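Local coordinates for xyloglucan-specific endo-beta-1,4-glucanase BoGH9A (Bacteroides ovatus, PDB 6DHT), which cleaves the beta-1,4-linked glucan backbone of xyloglucans internally, releasing xyloglucan oligosaccharides, at residues A[36-48]-A[52-64]. Residues are numbered along the deposited sequence; the frame is centred on the assembly and turned at random.
Sequences DSGKVEEFVIWDA and EQVFVGKSLYTAK
Phe-43 lays its ring across Gly-57, whose backbone N sits over the centre of one ring face, 4.2 Å above the plane. With CG between the backbone N and the carbonyl carbon (chi1 75°), Phe-43 turns its ring over the neighbouring strand; a CB on Gly-57 would collide with CE1. Leu-60 CD2 meets the ring at its edge, 3.8 Å from Phe-43 CE1, while the other methyl, Leu-60 CD1, packs 3.6 Å from Val-40 CG1. The neighbouring ring atom, Phe-43 CZ, touches Phe-55 CE2 at 3.7 Å, at the edge of the Phe-55 ring, the two planes inclined by 31°. With an alanine in place of Phe-43, Leu-60 CD2 and the Phe-55 ring would probably both lose the surface they pack on, and a gap would open over Gly-57. Leu-75, from strand 72-76 of the other sheet, also touches Phe-43, so this face of the 42-47/53-58 beta hairpin turns inward in the sandwich of the N-terminal Ig-like domain, strand 53-58 forming the margin of its sheet. Paired backbone bonds join Phe-43 and Gly-57, the Gly-57 N to Phe-43 O bond being 2.9 Å and nearly straight. Farther along, a classic beta bulge sets Val-54 and Phe-55 both against Ile-45: Ile-45 O takes a 2.9 Å bond from Val-54 N and a weak one from Phe-55 N. On the reverse face, the Trp-46 indole receives Val-44 CG1 and Gln-53 CG over one side, the latter a CH-pi contact. Beyond the strands, a water bridges Glu-41 O and Leu-60 N, accepting from the latter at 2.9 Å.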
# COMPACT_ATOMS: atom_id res chain seq x y z
N ASP A 36 26.87 8.15 1.42
CA ASP A 36 26.70 7.50 0.13
C ASP A 36 28.01 7.27 -0.63
O ASP A 36 28.08 6.39 -1.48
CB ASP A 36 25.75 8.32 -0.75
CG ASP A 36 25.41 7.63 -2.07
OD1 ASP A 36 24.97 6.46 -2.05
OD2 ASP A 36 25.56 8.26 -3.14
N SER A 37 29.02 8.08 -0.32
CA SER A 37 30.32 7.96 -0.99
C SER A 37 31.30 8.88 -0.32
O SER A 37 30.91 9.88 0.29
CB SER A 37 30.23 8.30 -2.48
OG SER A 37 29.84 9.64 -2.68
N GLY A 38 32.58 8.53 -0.41
CA GLY A 38 33.64 9.34 0.16
C GLY A 38 34.34 8.65 1.31
O GLY A 38 33.83 7.69 1.89
N LYS A 39 35.52 9.16 1.65
CA LYS A 39 36.29 8.61 2.74
C LYS A 39 35.87 9.25 4.06
O LYS A 39 35.95 10.46 4.22
CB LYS A 39 37.79 8.84 2.46
CG LYS A 39 38.72 8.04 3.36
CD LYS A 39 40.16 8.01 2.84
CE LYS A 39 41.11 7.33 3.82
NZ LYS A 39 40.54 6.09 4.44
N VAL A 40 35.40 8.42 4.99
CA VAL A 40 34.94 8.87 6.30
C VAL A 40 35.59 7.99 7.36
O VAL A 40 35.70 6.77 7.19
CB VAL A 40 33.39 8.76 6.41
CG1 VAL A 40 32.92 8.98 7.83
CG2 VAL A 40 32.74 9.77 5.49
N GLU A 41 36.03 8.60 8.46
CA GLU A 41 36.67 7.84 9.53
C GLU A 41 35.99 8.04 10.88
O GLU A 41 36.16 7.23 11.79
CB GLU A 41 38.15 8.23 9.63
CG GLU A 41 38.94 7.84 8.39
CD GLU A 41 40.40 8.25 8.45
OE1 GLU A 41 40.82 8.82 9.48
OE2 GLU A 41 41.12 7.98 7.47
N GLU A 42 35.19 9.10 10.98
CA GLU A 42 34.64 9.51 12.26
C GLU A 42 33.37 10.34 12.08
O GLU A 42 33.26 11.10 11.12
CB GLU A 42 35.71 10.33 12.96
CG GLU A 42 35.35 10.88 14.30
CD GLU A 42 36.51 11.65 14.90
OE1 GLU A 42 37.63 11.09 14.92
OE2 GLU A 42 36.31 12.80 15.33
N PHE A 43 32.41 10.21 13.00
CA PHE A 43 31.29 11.14 13.05
C PHE A 43 30.96 11.51 14.48
O PHE A 43 31.35 10.82 15.42
CB PHE A 43 30.04 10.57 12.35
CG PHE A 43 29.32 9.50 13.12
CD1 PHE A 43 29.73 8.18 13.05
CD2 PHE A 43 28.23 9.82 13.91
CE1 PHE A 43 29.06 7.19 13.77
CE2 PHE A 43 27.55 8.84 14.61
CZ PHE A 43 27.97 7.53 14.55
N VAL A 44 30.24 12.62 14.63
CA VAL A 44 29.87 13.14 15.95
C VAL A 44 28.40 13.58 15.94
O VAL A 44 27.92 14.14 14.97
CB VAL A 44 30.76 14.35 16.35
CG1 VAL A 44 30.42 14.84 17.73
CG2 VAL A 44 32.22 13.95 16.29
N ILE A 45 27.71 13.29 17.04
CA ILE A 45 26.37 13.81 17.25
C ILE A 45 26.43 14.91 18.31
O ILE A 45 27.00 14.71 19.39
CB ILE A 45 25.41 12.70 17.74
CG1 ILE A 45 25.46 11.48 16.78
CG2 ILE A 45 24.00 13.24 17.94
CD1 ILE A 45 25.04 11.76 15.37
N TRP A 46 25.84 16.06 17.98
CA TRP A 46 25.71 17.19 18.90
C TRP A 46 24.26 17.51 19.24
O TRP A 46 23.40 17.41 18.38
CB TRP A 46 26.30 18.44 18.25
CG TRP A 46 27.73 18.32 17.88
CD1 TRP A 46 28.24 17.97 16.67
CD2 TRP A 46 28.85 18.56 18.74
NE1 TRP A 46 29.62 17.97 16.72
CE2 TRP A 46 30.01 18.32 17.98
CE3 TRP A 46 28.98 18.92 20.08
CZ2 TRP A 46 31.29 18.44 18.52
CZ3 TRP A 46 30.25 19.05 20.61
CH2 TRP A 46 31.39 18.81 19.83
N ASP A 47 24.00 17.90 20.47
CA ASP A 47 22.69 18.42 20.84
C ASP A 47 22.54 19.78 20.15
O ASP A 47 23.37 20.67 20.35
CB ASP A 47 22.57 18.53 22.37
CG ASP A 47 21.21 19.01 22.84
OD1 ASP A 47 20.68 19.99 22.29
OD2 ASP A 47 20.65 18.40 23.79
N ALA A 48 21.51 19.94 19.33
CA ALA A 48 21.42 21.12 18.48
C ALA A 48 21.15 22.39 19.28
O ALA A 48 21.48 23.49 18.84
CB ALA A 48 20.32 20.93 17.42
N GLU A 52 26.01 20.54 23.27
CA GLU A 52 26.75 19.48 23.94
C GLU A 52 27.09 18.34 23.01
O GLU A 52 26.27 17.94 22.17
CB GLU A 52 25.94 18.90 25.10
CG GLU A 52 26.03 19.66 26.40
CD GLU A 52 25.66 18.80 27.59
OE1 GLU A 52 26.31 17.76 27.80
OE2 GLU A 52 24.71 19.17 28.31
N GLN A 53 28.29 17.80 23.15
CA GLN A 53 28.65 16.57 22.47
C GLN A 53 27.88 15.42 23.10
O GLN A 53 27.83 15.29 24.34
CB GLN A 53 30.15 16.31 22.56
CG GLN A 53 30.60 15.25 21.61
CD GLN A 53 32.00 14.79 21.90
OE1 GLN A 53 32.21 13.90 22.71
NE2 GLN A 53 32.97 15.38 21.22
N VAL A 54 27.28 14.58 22.26
CA VAL A 54 26.36 13.55 22.74
C VAL A 54 26.88 12.14 22.42
O VAL A 54 26.62 11.19 23.16
CB VAL A 54 24.95 13.79 22.15
CG1 VAL A 54 24.09 12.56 22.23
CG2 VAL A 54 24.28 14.95 22.88
N PHE A 55 27.61 12.02 21.32
CA PHE A 55 28.10 10.73 20.84
C PHE A 55 29.21 10.93 19.81
O PHE A 55 29.17 11.84 19.00
CB PHE A 55 26.94 9.96 20.17
CG PHE A 55 27.30 8.55 19.77
CD1 PHE A 55 27.11 7.49 20.65
CD2 PHE A 55 27.80 8.27 18.52
CE1 PHE A 55 27.44 6.20 20.28
CE2 PHE A 55 28.14 6.97 18.16
CZ PHE A 55 27.95 5.95 19.04
N VAL A 56 30.21 10.05 19.86
CA VAL A 56 31.26 10.01 18.87
C VAL A 56 31.42 8.58 18.38
O VAL A 56 31.53 7.66 19.18
CB VAL A 56 32.63 10.50 19.45
CG1 VAL A 56 33.71 10.40 18.39
CG2 VAL A 56 32.51 11.93 19.96
N GLY A 57 31.42 8.42 17.07
CA GLY A 57 31.59 7.12 16.45
C GLY A 57 32.84 7.01 15.60
O GLY A 57 33.12 7.87 14.76
N LYS A 58 33.56 5.92 15.78
CA LYS A 58 34.78 5.63 15.01
C LYS A 58 34.79 4.17 14.56
O LYS A 58 33.85 3.43 14.84
CB LYS A 58 36.01 5.93 15.89
CG LYS A 58 36.03 7.33 16.48
CD LYS A 58 37.27 7.56 17.35
CE LYS A 58 37.47 9.03 17.65
NZ LYS A 58 38.62 9.27 18.57
N SER A 59 35.84 3.75 13.86
CA SER A 59 35.98 2.37 13.40
C SER A 59 34.75 1.95 12.62
O SER A 59 34.09 0.94 12.93
CB SER A 59 36.19 1.40 14.55
OG SER A 59 37.37 1.73 15.24
N LEU A 60 34.47 2.73 11.59
CA LEU A 60 33.21 2.61 10.87
C LEU A 60 33.24 1.52 9.81
O LEU A 60 34.22 1.34 9.09
CB LEU A 60 32.85 3.94 10.23
CG LEU A 60 32.89 5.15 11.16
CD1 LEU A 60 32.73 6.39 10.33
CD2 LEU A 60 31.82 5.06 12.24
N TYR A 61 32.12 0.81 9.71
CA TYR A 61 31.92 -0.21 8.69
C TYR A 61 31.64 0.41 7.35
O TYR A 61 30.91 1.41 7.26
CB TYR A 61 30.73 -1.11 9.08
CG TYR A 61 30.38 -2.15 8.04
CD1 TYR A 61 31.11 -3.32 7.94
CD2 TYR A 61 29.31 -1.97 7.17
CE1 TYR A 61 30.81 -4.28 7.00
CE2 TYR A 61 29.00 -2.93 6.22
CZ TYR A 61 29.74 -4.09 6.15
OH TYR A 61 29.45 -5.06 5.21
N THR A 62 32.21 -0.17 6.30
CA THR A 62 31.95 0.26 4.94
C THR A 62 31.61 -0.94 4.08
O THR A 62 32.01 -2.06 4.41
CB THR A 62 33.16 1.00 4.30
OG1 THR A 62 34.26 0.08 4.20
CG2 THR A 62 33.56 2.18 5.14
N ALA A 63 30.89 -0.71 3.00
CA ALA A 63 30.51 -1.76 2.08
C ALA A 63 30.19 -1.17 0.73
O ALA A 63 29.96 0.03 0.60
CB ALA A 63 29.30 -2.52 2.60
N LYS A 64 30.17 -2.03 -0.28
CA LYS A 64 29.78 -1.66 -1.61
C LYS A 64 28.75 -2.66 -2.11
O LYS A 64 28.77 -3.82 -1.69
CB LYS A 64 31.00 -1.66 -2.54
CG LYS A 64 32.11 -0.72 -2.11
CD LYS A 64 33.09 -0.46 -3.26
CE LYS A 64 34.25 0.44 -2.82
NZ LYS A 64 35.13 0.77 -3.97
O HOH W 1 36.45 4.64 10.73